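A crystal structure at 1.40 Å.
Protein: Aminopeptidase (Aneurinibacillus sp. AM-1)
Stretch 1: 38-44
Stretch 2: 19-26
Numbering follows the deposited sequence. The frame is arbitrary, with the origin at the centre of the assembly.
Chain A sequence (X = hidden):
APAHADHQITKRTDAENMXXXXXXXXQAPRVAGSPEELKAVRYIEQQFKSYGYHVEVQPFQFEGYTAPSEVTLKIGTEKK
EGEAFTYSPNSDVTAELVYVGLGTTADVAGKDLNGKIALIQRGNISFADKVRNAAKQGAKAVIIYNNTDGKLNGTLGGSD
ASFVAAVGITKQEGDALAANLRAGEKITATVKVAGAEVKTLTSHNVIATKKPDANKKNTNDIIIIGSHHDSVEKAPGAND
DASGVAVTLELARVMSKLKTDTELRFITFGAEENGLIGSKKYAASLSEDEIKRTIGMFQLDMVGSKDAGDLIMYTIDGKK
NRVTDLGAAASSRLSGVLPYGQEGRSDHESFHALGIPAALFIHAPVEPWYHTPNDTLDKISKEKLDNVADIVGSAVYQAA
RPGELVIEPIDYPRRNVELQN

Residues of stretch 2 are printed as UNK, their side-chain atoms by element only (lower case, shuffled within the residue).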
# COMPACT_ATOMS: atom_id res chain seq x y z
N LEU A 38 15.10 -10.60 -9.63
CA LEU A 38 15.04 -9.79 -10.84
C LEU A 38 15.33 -10.59 -12.10
O LEU A 38 14.64 -10.47 -13.15
CB LEU A 38 16.01 -8.62 -10.74
CG LEU A 38 15.90 -7.60 -11.87
CD1 LEU A 38 14.60 -6.93 -11.87
CD2 LEU A 38 17.06 -6.59 -11.75
N LYS A 39 16.32 -11.52 -12.03
CA LYS A 39 16.55 -12.38 -13.13
C LYS A 39 15.33 -13.24 -13.52
O LYS A 39 15.03 -13.52 -14.69
CB LYS A 39 17.77 -13.26 -12.74
CG LYS A 39 17.96 -14.38 -13.72
CD LYS A 39 18.98 -15.54 -13.19
CE LYS A 39 20.23 -14.85 -12.82
NZ LYS A 39 21.12 -15.83 -12.05
N ALA A 40 14.63 -13.71 -12.49
CA ALA A 40 13.43 -14.52 -12.73
C ALA A 40 12.32 -13.69 -13.46
O ALA A 40 11.64 -14.16 -14.36
CB ALA A 40 12.88 -15.11 -11.40
N VAL A 41 12.15 -12.47 -12.90
CA VAL A 41 11.18 -11.53 -13.52
C VAL A 41 11.49 -11.35 -15.01
O VAL A 41 10.59 -11.45 -15.85
CB VAL A 41 11.21 -10.19 -12.75
CG1 VAL A 41 10.61 -9.09 -13.62
CG2 VAL A 41 10.55 -10.39 -11.43
N ARG A 42 12.79 -11.12 -15.34
CA ARG A 42 13.12 -10.96 -16.72
C ARG A 42 12.85 -12.19 -17.52
O ARG A 42 12.43 -12.15 -18.71
CB ARG A 42 14.60 -10.57 -16.83
CG ARG A 42 14.84 -9.13 -16.40
CD ARG A 42 14.77 -8.30 -17.65
NE ARG A 42 13.44 -7.73 -17.64
CZ ARG A 42 13.10 -6.68 -16.91
NH1 ARG A 42 14.02 -6.15 -16.13
NH2 ARG A 42 11.84 -6.18 -16.99
N TYR A 43 13.19 -13.37 -16.97
CA TYR A 43 13.00 -14.63 -17.66
C TYR A 43 11.54 -14.86 -17.95
O TYR A 43 11.14 -15.29 -19.08
CB TYR A 43 13.62 -15.74 -16.80
CG TYR A 43 13.42 -17.12 -17.42
CD1 TYR A 43 14.31 -17.65 -18.36
CD2 TYR A 43 12.29 -17.92 -17.06
CE1 TYR A 43 14.13 -18.97 -18.93
CE2 TYR A 43 12.07 -19.19 -17.61
CZ TYR A 43 13.06 -19.73 -18.47
OH TYR A 43 12.87 -21.00 -18.98
N ILE A 44 10.72 -14.70 -16.87
CA ILE A 44 9.24 -14.86 -16.96
C ILE A 44 8.65 -13.93 -18.03
O ILE A 44 7.92 -14.42 -18.92
CB ILE A 44 8.61 -14.75 -15.59
CG1 ILE A 44 9.11 -15.97 -14.78
CG2 ILE A 44 7.04 -14.79 -15.73
CD1 ILE A 44 8.92 -15.77 -13.27
N UNK A 19 9.36 -28.53 -17.00
CA UNK A 19 10.56 -28.92 -16.31
C UNK A 19 11.75 -27.93 -16.65
O UNK A 19 12.47 -27.56 -15.76
c UNK A 19 12.04 -31.66 -14.90
c UNK A 19 14.45 -32.05 -14.93
c UNK A 19 10.97 -30.36 -16.82
c UNK A 19 13.23 -32.27 -14.29
o UNK A 19 15.65 -32.56 -14.38
c UNK A 19 14.56 -31.37 -16.13
c UNK A 19 13.40 -30.83 -16.74
c UNK A 19 12.14 -30.99 -16.13
N UNK A 20 11.81 -27.56 -17.91
CA UNK A 20 12.92 -26.59 -18.33
C UNK A 20 12.75 -25.24 -17.59
O UNK A 20 13.75 -24.62 -17.20
n UNK A 20 13.20 -27.80 -21.84
c UNK A 20 13.45 -27.70 -20.54
c UNK A 20 12.89 -26.43 -19.83
o UNK A 20 14.00 -28.58 -19.89
N UNK A 21 11.50 -24.79 -17.46
CA UNK A 21 11.37 -23.59 -16.65
C UNK A 21 11.85 -23.73 -15.23
O UNK A 21 12.57 -22.86 -14.68
c UNK A 21 9.82 -23.21 -16.63
o UNK A 21 9.38 -22.82 -17.92
c UNK A 21 9.55 -22.08 -15.57
N UNK A 22 11.52 -24.85 -14.58
CA UNK A 22 11.99 -25.07 -13.17
C UNK A 22 13.53 -25.16 -13.13
O UNK A 22 14.14 -24.67 -12.18
c UNK A 22 8.90 -27.39 -12.25
c UNK A 22 11.82 -26.56 -11.13
c UNK A 22 9.77 -26.08 -12.54
c UNK A 22 11.31 -26.33 -12.48
N UNK A 23 14.08 -25.87 -14.11
CA UNK A 23 15.54 -26.05 -14.15
C UNK A 23 16.19 -24.66 -14.23
O UNK A 23 17.13 -24.41 -13.45
o UNK A 23 17.04 -27.92 -17.81
c UNK A 23 15.88 -26.80 -15.43
c UNK A 23 17.38 -27.14 -15.52
c UNK A 23 17.62 -28.08 -16.71
n UNK A 23 18.42 -29.10 -16.50
N UNK A 24 15.64 -23.79 -15.08
CA UNK A 24 16.23 -22.42 -15.20
C UNK A 24 16.12 -21.70 -13.84
O UNK A 24 17.09 -21.09 -13.32
c UNK A 24 18.05 -18.70 -16.90
c UNK A 24 16.16 -17.86 -15.48
c UNK A 24 17.43 -20.00 -17.03
c UNK A 24 17.42 -17.68 -16.19
c UNK A 24 15.56 -19.17 -15.66
c UNK A 24 16.18 -20.21 -16.42
c UNK A 24 15.61 -21.59 -16.36
N UNK A 25 14.89 -21.65 -13.26
CA UNK A 25 14.62 -20.80 -12.13
C UNK A 25 15.32 -21.23 -10.83
O UNK A 25 15.64 -20.45 -9.97
c UNK A 25 10.93 -20.04 -12.71
c UNK A 25 12.78 -18.40 -13.00
c UNK A 25 12.39 -19.86 -13.03
c UNK A 25 13.05 -20.65 -11.90
N UNK A 26 15.49 -22.57 -10.72
CA UNK A 26 15.95 -23.11 -9.45
C UNK A 26 17.47 -23.34 -9.43
O UNK A 26 17.97 -24.11 -8.57
c UNK A 26 15.20 -24.46 -9.12
o UNK A 26 15.43 -25.47 -10.07
O HOH W 1 10.41 -21.74 -19.80

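Position 19 carries one carbon followed by a six-carbon ring bearing a single oxygen, and this side chain is out of reach of stretch 1; a phenol defines Tyr19. At position 20 there are two carbons, the second holding one oxygen and one nitrogen, and the end of this side chain leads away from stretch 1. The planar, short amide is that of Asn20, whose backbone is the nearer part: Asn20 O lies 4.1 Å from Tyr43 OH.

Position 21 has a single carbon that branches at once into one oxygen and one carbon; the branch carbon sits at the edge of the Tyr43 ring, near the ring plane. This is Thr21. The two hydroxyls, Thr21 OG1 and Tyr43 OH, are 4.1 Å apart, too far for a direct hydrogen bond, and a water fills the gap, 2.4 Å from Thr21 OG1 and 2.7 Å from Tyr43 OH.

Position 22 shows four carbons, forked at the first, with one arm two carbons long; its CA-to-CB bond points away from stretch 1 and it makes no contact there. This is Ile22. Position 23 has three carbons in a row, the third bearing an oxygen and a nitrogen, also without a partner across the interface; it is Gln23.

Position 24 presents one carbon and a six-carbon ring with no heteroatom. The ring lies over a face of Tyr43, its lack of oxygen identifying Phe24. At position 25 four carbons fork at the second, and one terminal methyl approaches both Ala40 and Tyr43; the late fork makes this Leu25. Position 26, just past the helix, has one carbon and one oxygen and touches nothing on stretch 1. It is Ser26, whose OG donates a hydrogen bond to Ile22 O at 2.6 Å.

The two helices run roughly antiparallel, at 153°, with axes 11.3 Å apart at closest approach, and no direct hydrogen bond joins them. The CA-to-CB bonds of Tyr43 and Phe24 both point toward the opposing stretch, and their rings form an offset stack, with centroids 4.0 Å apart and planes at 7°; Tyr43 CD1 and Phe24 CD2 approach to 3.3 Å. Lys39 extends its aliphatic chain to the same aromatic group, with Lys39 CD 4.0 Å from Phe24 CZ. Beside the stack, Ala40 packs against Leu25, with Ala40 CB 3.7 Å from Leu25 CD2, where the backbones come nearest in register. The contact is thus chiefly apolar, with the water linking Thr21 and Tyr43 as its polar supplement.

Stretch 2 19-26: YNTIQFLS
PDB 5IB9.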